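Local atomic coordinates of conserved hypothetical protein (Streptococcus pyogenes, PDB entry 2EWC), a protein that is of unknown function but belongs to the YjgF family, whose better-known members hydrolyse reactive enamine and imine intermediates. Residues B[11-16]-B[27-32]; B[67-72]-B[111-116]; B[71-76]-B[96-101]. All coordinates share one frame; numbering follows the deposited sequence.

From the N terminus, contact 1 (11-16 with 27-32) closes first, at the open end of the hairpin formed by strands 15-21 and 24-30. Strand 24-30 then lies beside strand 112-119, so contact 1 borders contact 2 through a backbone approach of Cys30 to Val114. Contact 2 (67-72 with 111-116) closes a long loop by pairing strand 63-70 antiparallel with 112-119. Contact 3 (71-76 with 96-101) nests inside that loop: it starts from the same residues, Arg71 and Asp72, and closes the shorter excursion through helix 76-87 to strand 93-98. Together they tie one mixed sheet from the hairpin 15-21/24-30 to strand 93-98, outermost within the chain, and all three meet the second subunit.

Contact 1 (B[11-16]-B[27-32]); sequences EDRGHT and LNYCVG
At the open end of the hairpin of strands 15-21 and 24-30, against the second subunit, the side-chain amide of Asn28 lies between two aromatic rings. Its ND2 sits over the centre of one face of the His15 imidazole, 3.4 Å above the plane, with amide and ring planes 31° apart. The same nitrogen is 3.2 Å above the Tyr29 ring, displaced toward its rim. Asn28 OD1 comes against the base of the histidine side chain, 3.3 Å from His15 CB. The two rings meet obliquely, centroids 5.5 Å apart, and the tip of the tyrosine does the touching: Tyr29 OH is 3.6 Å from His15 CE1. Arg13 curls over from the loop, its chain bent twice, to place NH1 3.3 Å from Tyr29 OH. Both ring residues have CG in the crowded position between backbone N and carbonyl carbon. The Asn28 CG instead lies anti to the backbone N (chi1 -168°), reaching across to His15. Asn28 ND2 makes a weak bond to Tyr29 O (3.4 Å), while the firmer hold is on OD1, which accepts from the backbone N of Arg94 of the second subunit. Gly14 and His15 together face Asn10 in a G1 beta bulge where the loop enters strand 15-21, while Arg13 makes a salt bridge with Glu80 of the second subunit. His15 ND1 is buried without a polar partner, which is consistent with a neutral imidazole.

Contact 2 (B[67-72]-B[111-116]); sequences DCLFRD and LFQVDG
Strands 67-70 and 112-116 run antiparallel, 167° between their directions and 4.8 Å apart at closest approach, with Asp67-Asp115 and Leu69-Gln113 as hydrogen-bonded pairs and Cys68-Val114 and Phe70-Phe112 as non-hydrogen-bonded ones. The pair Leu69-Gln113 is joined in both directions, the shorter bond running from Leu69 N to Gln113 O at 2.8 Å. Beyond the last bridge, Arg71 N still gives an almost straight bond (173°) to Leu111 O, and this carbonyl also accepts from a water that takes the N-H of Asp72. On the face of Cys68, Phe70, Phe112 and Val114, the two phenylalanines lie side by side, pointing the same way. Phe112, with CG anti to its backbone N, turns its edge to the face of Phe70, a T-shaped pair with CE1 of Phe112 3.6 Å from CZ of Phe70 and planes 66° apart. Cys68 CB rests 4.0 Å from the same Phe112 CE1. The other face is more polar: Leu69 CD1 meets Gln113 OE1 at 3.7 Å, and the carboxylates of Asp67 and Asp115 lie side by side, pointing the same way. Their repulsion is probably offset by Lys95 of the same chain, which bridges Asp67, and Lys95 of the second subunit, which bridges both; Asp67 OD1 also accepts from Gln65 NE2. Helix 76-87 packs through Met79 on Cys68, Phe70 and Phe112, helix 38-54 sets Ile42 and Ala45 against Phe112, and Ala45 also against Val114, and strands 93-98 and 24-30 flank the pair in the sheet.

Contact 3 (B[71-76]-B[96-101]); sequences RDVWNI and SIQTEF
One direct hydrogen bond joins the two segments. The side chain of Gln98, extended with CG anti to the backbone N (chi1 -174°), brings OE1 to Val73 N at 2.9 Å; the bond is nearly straight (170°) and uses an in-plane lone pair of the amide oxygen. Its CG passes 3.3 Å from Arg71 O. A water lies within hydrogen-bonding distance of Gln98 OE1 and Asp72 OD1, while Gln98 NE2 reaches Glu100 OE2 of the third subunit, a bond repeated in the reverse direction. Asp72 OD1 also accepts from Trp74 N, 3.1 Å away, an Asx turn leading into the 3-10 segment 73-75; its OD2 binds Gly106 N of the third subunit and a glycerol, probably from the crystallisation liquor. The ionic part is looser: Arg71 NH1 and Glu100 OE1 form a long, weak salt bridge of 3.3 Å, their flat groups steeply inclined. Two waters accept from NH1 and lie within reach of OE1, one also near Phe101 O; they probably supplement the ion pair. The guanidinium, whose NE is held by Leu110 O and NH2 by His103 O, lies with one face over the edge of the Phe101 ring, Arg71 NH2 3.8 Å from Phe101 CD2. Apolar contact comes from Ile76 CD1 on Ser96 CB (3.7 Å) and, beside the hydrogen bond, Val73 CB on Gln98 CB (3.8 Å). This is the entry of a beta-alpha-beta crossover: the chain leaves strand 63-70, turns into helix 76-87 and returns on parallel strand 93-98, pinned to the turn where subunits meet.

Contact 1 (B[11-16]-B[27-32])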
loop_
_atom_site.group_PDB
_atom_site.type_symbol
_atom_site.label_atom_id
_atom_site.label_comp_id
_atom_site.label_asym_id
_atom_site.label_seq_id
_atom_site.Cartn_x
_atom_site.Cartn_y
_atom_site.Cartn_z
ATOM N N GLU B 11 -50.204 -6.695 22.252
ATOM C CA GLU B 11 -50.948 -5.506 22.683
ATOM C C GLU B 11 -50.271 -4.709 23.803
ATOM O O GLU B 11 -50.335 -3.489 23.812
ATOM C CB GLU B 11 -52.395 -5.880 23.094
ATOM C CG GLU B 11 -53.265 -6.515 21.968
ATOM C CD GLU B 11 -53.541 -5.573 20.784
ATOM O OE1 GLU B 11 -53.182 -4.372 20.873
ATOM O OE2 GLU B 11 -54.114 -6.034 19.759
ATOM N N ASP B 12 -49.643 -5.404 24.747
ATOM C CA ASP B 12 -48.961 -4.761 25.883
ATOM C C ASP B 12 -47.686 -4.023 25.505
ATOM O O ASP B 12 -47.382 -2.970 26.075
ATOM C CB ASP B 12 -48.602 -5.793 26.961
ATOM C CG ASP B 12 -49.726 -6.770 27.235
ATOM O OD1 ASP B 12 -49.410 -7.956 27.479
ATOM O OD2 ASP B 12 -50.919 -6.367 27.196
ATOM N N ARG B 13 -46.917 -4.584 24.575
ATOM C CA ARG B 13 -45.647 -3.965 24.190
ATOM C C ARG B 13 -45.831 -2.958 23.041
ATOM O O ARG B 13 -44.995 -2.077 22.843
ATOM C CB ARG B 13 -44.591 -5.018 23.819
ATOM C CG ARG B 13 -44.487 -6.276 24.727
ATOM C CD ARG B 13 -44.406 -6.002 26.245
ATOM N NE ARG B 13 -43.431 -4.971 26.595
ATOM C CZ ARG B 13 -42.120 -5.066 26.375
ATOM N NH1 ARG B 13 -41.609 -6.149 25.785
ATOM N NH2 ARG B 13 -41.309 -4.065 26.731
ATOM N N GLY B 14 -46.937 -3.063 22.310
ATOM C CA GLY B 14 -47.165 -2.182 21.161
ATOM C C GLY B 14 -46.272 -2.535 19.979
ATOM O O GLY B 14 -45.653 -1.657 19.388
ATOM N N HIS B 15 -46.193 -3.822 19.643
ATOM C CA HIS B 15 -45.454 -4.268 18.458
ATOM C C HIS B 15 -46.174 -5.413 17.745
ATOM O O HIS B 15 -47.031 -6.082 18.332
ATOM C CB HIS B 15 -43.996 -4.632 18.796
ATOM C CG HIS B 15 -43.828 -5.852 19.662
ATOM N ND1 HIS B 15 -43.039 -5.856 20.799
ATOM C CD2 HIS B 15 -44.295 -7.119 19.529
ATOM C CE1 HIS B 15 -43.046 -7.068 21.332
ATOM N NE2 HIS B 15 -43.806 -7.851 20.585
ATOM N N THR B 16 -45.823 -5.637 16.483
ATOM C CA THR B 16 -46.356 -6.748 15.718
ATOM C C THR B 16 -45.232 -7.753 15.458
ATOM O O THR B 16 -44.134 -7.370 14.992
ATOM C CB THR B 16 -46.946 -6.250 14.378
ATOM O OG1 THR B 16 -48.065 -5.390 14.646
ATOM C CG2 THR B 16 -47.386 -7.407 13.510
ATOM N N LEU B 27 -39.990 -9.201 10.664
ATOM C CA LEU B 27 -40.025 -9.826 11.987
ATOM C C LEU B 27 -39.607 -8.853 13.080
ATOM O O LEU B 27 -38.545 -8.220 12.997
ATOM C CB LEU B 27 -39.118 -11.057 12.010
ATOM C CG LEU B 27 -39.596 -12.262 11.177
ATOM C CD1 LEU B 27 -38.479 -12.825 10.273
ATOM C CD2 LEU B 27 -40.104 -13.310 12.104
ATOM N N ASN B 28 -40.469 -8.708 14.080
ATOM C CA ASN B 28 -40.121 -8.042 15.323
ATOM C C ASN B 28 -38.916 -8.801 15.952
ATOM O O ASN B 28 -38.588 -9.919 15.516
ATOM C CB ASN B 28 -41.346 -8.062 16.233
ATOM C CG ASN B 28 -41.208 -7.164 17.439
ATOM O OD1 ASN B 28 -41.402 -5.959 17.351
ATOM N ND2 ASN B 28 -40.896 -7.752 18.583
ATOM N N TYR B 29 -38.220 -8.194 16.920
ATOM C CA TYR B 29 -37.099 -8.894 17.571
ATOM C C TYR B 29 -37.605 -10.239 18.107
ATOM O O TYR B 29 -38.720 -10.336 18.633
ATOM C CB TYR B 29 -36.453 -8.053 18.696
ATOM C CG TYR B 29 -37.370 -7.782 19.871
ATOM C CD1 TYR B 29 -37.486 -8.702 20.916
ATOM C CD2 TYR B 29 -38.129 -6.601 19.932
ATOM C CE1 TYR B 29 -38.339 -8.453 22.008
ATOM C CE2 TYR B 29 -38.973 -6.342 20.999
ATOM C CZ TYR B 29 -39.074 -7.272 22.040
ATOM O OH TYR B 29 -39.919 -7.031 23.106
ATOM N N CYS B 30 -36.789 -11.272 17.931
ATOM C CA CYS B 30 -37.097 -12.618 18.372
ATOM C C CYS B 30 -36.184 -13.021 19.506
ATOM O O CYS B 30 -34.979 -12.840 19.444
ATOM C CB CYS B 30 -36.918 -13.614 17.235
ATOM S SG CYS B 30 -37.982 -13.326 15.831
ATOM N N VAL B 31 -36.788 -13.638 20.506
ATOM C CA VAL B 31 -36.167 -13.935 21.764
ATOM C C VAL B 31 -36.725 -15.284 22.228
ATOM O O VAL B 31 -37.893 -15.569 21.986
ATOM C CB VAL B 31 -36.498 -12.768 22.745
ATOM C CG1 VAL B 31 -37.489 -13.180 23.845
ATOM C CG2 VAL B 31 -35.262 -12.219 23.314
ATOM N N GLY B 32 -35.894 -16.124 22.849
ATOM C CA GLY B 32 -36.335 -17.443 23.325
ATOM C C GLY B 32 -35.399 -18.076 24.346
ATOM O O GLY B 32 -34.225 -17.686 24.447
#

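Contact 2 (B[67-72]-B[111-116])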
loop_
_atom_site.group_PDB
_atom_site.type_symbol
_atom_site.label_atom_id
_atom_site.label_comp_id
_atom_site.label_asym_id
_atom_site.label_seq_id
_atom_site.Cartn_x
_atom_site.Cartn_y
_atom_site.Cartn_z
ATOM N N ASP B 67 -30.755 -9.022 11.555
ATOM C CA ASP B 67 -29.936 -8.211 12.457
ATOM C C ASP B 67 -29.798 -9.005 13.755
ATOM O O ASP B 67 -30.806 -9.438 14.302
ATOM C CB ASP B 67 -30.604 -6.858 12.730
ATOM C CG ASP B 67 -30.382 -5.861 11.613
ATOM O OD1 ASP B 67 -29.604 -6.163 10.689
ATOM O OD2 ASP B 67 -30.972 -4.756 11.650
ATOM N N CYS B 68 -28.569 -9.223 14.216
ATOM C CA CYS B 68 -28.347 -10.028 15.429
ATOM C C CYS B 68 -27.848 -9.149 16.554
ATOM O O CYS B 68 -26.849 -8.439 16.395
ATOM C CB CYS B 68 -27.357 -11.154 15.151
ATOM S SG CYS B 68 -27.683 -12.008 13.565
ATOM N N LEU B 69 -28.553 -9.159 17.682
ATOM C CA LEU B 69 -28.197 -8.271 18.794
ATOM C C LEU B 69 -27.589 -9.091 19.936
ATOM O O LEU B 69 -28.231 -9.999 20.450
ATOM C CB LEU B 69 -29.425 -7.493 19.305
ATOM C CG LEU B 69 -30.227 -6.564 18.368
ATOM C CD1 LEU B 69 -31.337 -5.806 19.134
ATOM C CD2 LEU B 69 -29.349 -5.571 17.657
ATOM N N PHE B 70 -26.378 -8.740 20.359
ATOM C CA PHE B 70 -25.675 -9.511 21.381
ATOM C C PHE B 70 -25.358 -8.607 22.561
ATOM O O PHE B 70 -24.924 -7.459 22.374
ATOM C CB PHE B 70 -24.315 -10.000 20.879
ATOM C CG PHE B 70 -24.361 -11.029 19.770
ATOM C CD1 PHE B 70 -24.183 -12.390 20.061
ATOM C CD2 PHE B 70 -24.480 -10.634 18.444
ATOM C CE1 PHE B 70 -24.202 -13.343 19.064
ATOM C CE2 PHE B 70 -24.486 -11.588 17.418
ATOM C CZ PHE B 70 -24.359 -12.949 17.727
ATOM N N ARG B 71 -25.498 -9.130 23.772
ATOM C CA ARG B 71 -24.928 -8.438 24.925
ATOM C C ARG B 71 -23.377 -8.461 24.834
ATOM O O ARG B 71 -22.711 -7.514 25.266
ATOM C CB ARG B 71 -25.410 -9.096 26.226
ATOM C CG ARG B 71 -24.975 -8.388 27.499
ATOM C CD ARG B 71 -25.581 -9.086 28.732
ATOM N NE ARG B 71 -27.048 -8.956 28.805
ATOM C CZ ARG B 71 -27.711 -7.899 29.275
ATOM N NH1 ARG B 71 -27.050 -6.822 29.731
ATOM N NH2 ARG B 71 -29.050 -7.934 29.314
ATOM N N ASP B 72 -22.835 -9.553 24.275
ATOM C CA ASP B 72 -21.393 -9.751 24.043
ATOM C C ASP B 72 -21.222 -10.191 22.588
ATOM O O ASP B 72 -21.421 -11.369 22.283
ATOM C CB ASP B 72 -20.793 -10.823 25.001
ATOM C CG ASP B 72 -19.267 -11.024 24.811
ATOM O OD1 ASP B 72 -18.663 -10.374 23.924
ATOM O OD2 ASP B 72 -18.646 -11.833 25.559
ATOM N N LEU B 111 -29.333 -12.460 26.758
ATOM C CA LEU B 111 -28.051 -12.356 26.057
ATOM C C LEU B 111 -28.133 -12.073 24.564
ATOM O O LEU B 111 -27.134 -11.691 23.952
ATOM C CB LEU B 111 -27.212 -13.639 26.275
ATOM C CG LEU B 111 -27.033 -14.105 27.733
ATOM C CD1 LEU B 111 -26.483 -15.549 27.845
ATOM C CD2 LEU B 111 -26.183 -13.096 28.588
ATOM N N PHE B 112 -29.303 -12.279 23.963
ATOM C CA PHE B 112 -29.387 -12.337 22.509
ATOM C C PHE B 112 -30.804 -12.094 21.993
ATOM O O PHE B 112 -31.779 -12.563 22.590
ATOM C CB PHE B 112 -28.876 -13.702 22.037
ATOM C CG PHE B 112 -28.901 -13.881 20.549
ATOM C CD1 PHE B 112 -27.875 -13.365 19.753
ATOM C CD2 PHE B 112 -29.961 -14.542 19.941
ATOM C CE1 PHE B 112 -27.896 -13.520 18.358
ATOM C CE2 PHE B 112 -30.003 -14.698 18.549
ATOM C CZ PHE B 112 -28.948 -14.193 17.758
ATOM N N GLN B 113 -30.906 -11.341 20.900
ATOM C CA GLN B 113 -32.165 -11.152 20.179
ATOM C C GLN B 113 -31.827 -11.187 18.710
ATOM O O GLN B 113 -30.682 -10.929 18.341
ATOM C CB GLN B 113 -32.812 -9.809 20.488
ATOM C CG GLN B 113 -33.276 -9.616 21.926
ATOM C CD GLN B 113 -34.013 -8.289 22.112
ATOM O OE1 GLN B 113 -33.916 -7.396 21.274
ATOM N NE2 GLN B 113 -34.737 -8.150 23.230
ATOM N N VAL B 114 -32.810 -11.524 17.875
ATOM C CA VAL B 114 -32.619 -11.445 16.440
ATOM C C VAL B 114 -33.881 -10.884 15.775
ATOM O O VAL B 114 -34.975 -11.052 16.280
ATOM C CB VAL B 114 -32.157 -12.806 15.848
ATOM C CG1 VAL B 114 -33.269 -13.908 15.941
ATOM C CG2 VAL B 114 -31.645 -12.623 14.442
ATOM N N ASP B 115 -33.714 -10.147 14.684
ATOM C CA ASP B 115 -34.850 -9.771 13.866
ATOM C C ASP B 115 -34.495 -10.031 12.410
ATOM O O ASP B 115 -33.414 -10.541 12.115
ATOM C CB ASP B 115 -35.281 -8.322 14.151
ATOM C CG ASP B 115 -34.457 -7.280 13.396
ATOM O OD1 ASP B 115 -34.939 -6.122 13.270
ATOM O OD2 ASP B 115 -33.342 -7.591 12.914
ATOM N N GLY B 116 -35.388 -9.705 11.486
ATOM C CA GLY B 116 -35.075 -9.907 10.078
ATOM C C GLY B 116 -36.182 -9.537 9.125
ATOM O O GLY B 116 -37.279 -9.127 9.540
HETATM O O HOH W 1 -24.162 -12.094 24.197
#

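Contact 3 (B[71-76]-B[96-101])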
loop_
_atom_site.group_PDB
_atom_site.type_symbol
_atom_site.label_atom_id
_atom_site.label_comp_id
_atom_site.label_asym_id
_atom_site.label_seq_id
_atom_site.Cartn_x
_atom_site.Cartn_y
_atom_site.Cartn_z
ATOM N N ARG B 71 -25.498 -9.130 23.772
ATOM C CA ARG B 71 -24.928 -8.438 24.925
ATOM C C ARG B 71 -23.377 -8.461 24.834
ATOM O O ARG B 71 -22.711 -7.514 25.266
ATOM C CB ARG B 71 -25.410 -9.096 26.226
ATOM C CG ARG B 71 -24.975 -8.388 27.499
ATOM C CD ARG B 71 -25.581 -9.086 28.732
ATOM N NE ARG B 71 -27.048 -8.956 28.805
ATOM C CZ ARG B 71 -27.711 -7.899 29.275
ATOM N NH1 ARG B 71 -27.050 -6.822 29.731
ATOM N NH2 ARG B 71 -29.050 -7.934 29.314
ATOM N N ASP B 72 -22.835 -9.553 24.275
ATOM C CA ASP B 72 -21.393 -9.751 24.043
ATOM C C ASP B 72 -21.222 -10.191 22.588
ATOM O O ASP B 72 -21.421 -11.369 22.283
ATOM C CB ASP B 72 -20.793 -10.823 25.001
ATOM C CG ASP B 72 -19.267 -11.024 24.811
ATOM O OD1 ASP B 72 -18.663 -10.374 23.924
ATOM O OD2 ASP B 72 -18.646 -11.833 25.559
ATOM N N VAL B 73 -20.849 -9.258 21.713
ATOM C CA VAL B 73 -20.744 -9.532 20.281
ATOM C C VAL B 73 -19.675 -10.595 19.951
ATOM O O VAL B 73 -19.719 -11.221 18.893
ATOM C CB VAL B 73 -20.523 -8.221 19.471
ATOM C CG1 VAL B 73 -19.096 -7.685 19.644
ATOM C CG2 VAL B 73 -20.879 -8.429 18.001
ATOM N N TRP B 74 -18.723 -10.814 20.858
ATOM C CA TRP B 74 -17.737 -11.904 20.675
ATOM C C TRP B 74 -18.337 -13.332 20.666
ATOM O O TRP B 74 -17.622 -14.317 20.427
ATOM C CB TRP B 74 -16.619 -11.799 21.694
ATOM C CG TRP B 74 -15.760 -10.574 21.526
ATOM C CD1 TRP B 74 -15.931 -9.361 22.147
ATOM C CD2 TRP B 74 -14.594 -10.447 20.707
ATOM N NE1 TRP B 74 -14.938 -8.483 21.750
ATOM C CE2 TRP B 74 -14.103 -9.131 20.874
ATOM C CE3 TRP B 74 -13.914 -11.320 19.839
ATOM C CZ2 TRP B 74 -12.961 -8.663 20.204
ATOM C CZ3 TRP B 74 -12.785 -10.867 19.187
ATOM C CH2 TRP B 74 -12.318 -9.540 19.376
ATOM N N ASN B 75 -19.638 -13.426 20.941
ATOM C CA ASN B 75 -20.399 -14.664 20.774
ATOM C C ASN B 75 -20.839 -14.947 19.317
ATOM O O ASN B 75 -21.507 -15.945 19.064
ATOM C CB ASN B 75 -21.638 -14.631 21.668
ATOM C CG ASN B 75 -21.319 -14.895 23.120
ATOM O OD1 ASN B 75 -20.508 -15.766 23.459
ATOM N ND2 ASN B 75 -21.974 -14.152 24.000
ATOM N N ILE B 76 -20.493 -14.078 18.375
ATOM C CA ILE B 76 -20.767 -14.346 16.947
ATOM C C ILE B 76 -20.414 -15.787 16.497
ATOM O O ILE B 76 -21.223 -16.400 15.827
ATOM C CB ILE B 76 -20.111 -13.301 16.011
ATOM C CG1 ILE B 76 -20.943 -12.010 15.963
ATOM C CG2 ILE B 76 -19.990 -13.812 14.554
ATOM C CD1 ILE B 76 -20.145 -10.859 15.411
ATOM N N SER B 96 -24.236 -7.813 12.808
ATOM C CA SER B 96 -24.299 -8.077 14.245
ATOM C C SER B 96 -23.956 -6.783 15.009
ATOM O O SER B 96 -23.144 -5.978 14.553
ATOM C CB SER B 96 -23.302 -9.181 14.619
ATOM O OG SER B 96 -23.633 -10.388 13.936
ATOM N N ILE B 97 -24.589 -6.584 16.154
ATOM C CA ILE B 97 -24.436 -5.357 16.953
ATOM C C ILE B 97 -24.349 -5.772 18.418
ATOM O O ILE B 97 -25.039 -6.698 18.853
ATOM C CB ILE B 97 -25.673 -4.451 16.749
ATOM C CG1 ILE B 97 -25.654 -3.835 15.366
ATOM C CG2 ILE B 97 -25.812 -3.312 17.800
ATOM C CD1 ILE B 97 -27.096 -3.596 14.888
ATOM N N GLN B 98 -23.513 -5.091 19.185
ATOM C CA GLN B 98 -23.519 -5.268 20.626
ATOM C C GLN B 98 -24.394 -4.184 21.223
ATOM O O GLN B 98 -24.252 -3.019 20.881
ATOM C CB GLN B 98 -22.111 -5.183 21.205
ATOM C CG GLN B 98 -22.045 -5.520 22.705
ATOM C CD GLN B 98 -20.618 -5.749 23.191
ATOM O OE1 GLN B 98 -19.985 -6.750 22.847
ATOM N NE2 GLN B 98 -20.106 -4.818 23.998
ATOM N N THR B 99 -25.303 -4.557 22.106
ATOM C CA THR B 99 -26.161 -3.565 22.746
ATOM C C THR B 99 -26.548 -4.030 24.156
ATOM O O THR B 99 -26.591 -5.235 24.459
ATOM C CB THR B 99 -27.415 -3.254 21.873
ATOM O OG1 THR B 99 -28.261 -2.288 22.532
ATOM C CG2 THR B 99 -28.211 -4.551 21.608
ATOM N N GLU B 100 -26.834 -3.075 25.021
ATOM C CA GLU B 100 -27.502 -3.382 26.264
ATOM C C GLU B 100 -28.938 -3.685 25.894
ATOM O O GLU B 100 -29.389 -3.320 24.805
ATOM C CB GLU B 100 -27.449 -2.190 27.222
ATOM C CG GLU B 100 -26.031 -1.867 27.680
ATOM C CD GLU B 100 -25.379 -3.049 28.396
ATOM O OE1 GLU B 100 -26.062 -3.720 29.205
ATOM O OE2 GLU B 100 -24.191 -3.319 28.131
ATOM N N PHE B 101 -29.637 -4.344 26.806
ATOM C CA PHE B 101 -31.045 -4.646 26.667
ATOM C C PHE B 101 -31.772 -4.056 27.868
ATOM O O PHE B 101 -31.177 -3.919 28.946
ATOM C CB PHE B 101 -31.256 -6.168 26.649
ATOM C CG PHE B 101 -30.652 -6.862 25.438
ATOM C CD1 PHE B 101 -31.127 -6.613 24.170
ATOM C CD2 PHE B 101 -29.591 -7.744 25.582
ATOM C CE1 PHE B 101 -30.573 -7.236 23.053
ATOM C CE2 PHE B 101 -29.053 -8.400 24.478
ATOM C CZ PHE B 101 -29.537 -8.138 23.212
HETATM O O HOH W 2 -23.841 -5.037 26.146
HETATM O O HOH W 3 -28.720 -4.724 29.921
HETATM O O HOH W 4 -24.290 -6.034 30.339
HETATM O O HOH W 5 -18.286 -7.587 25.060
#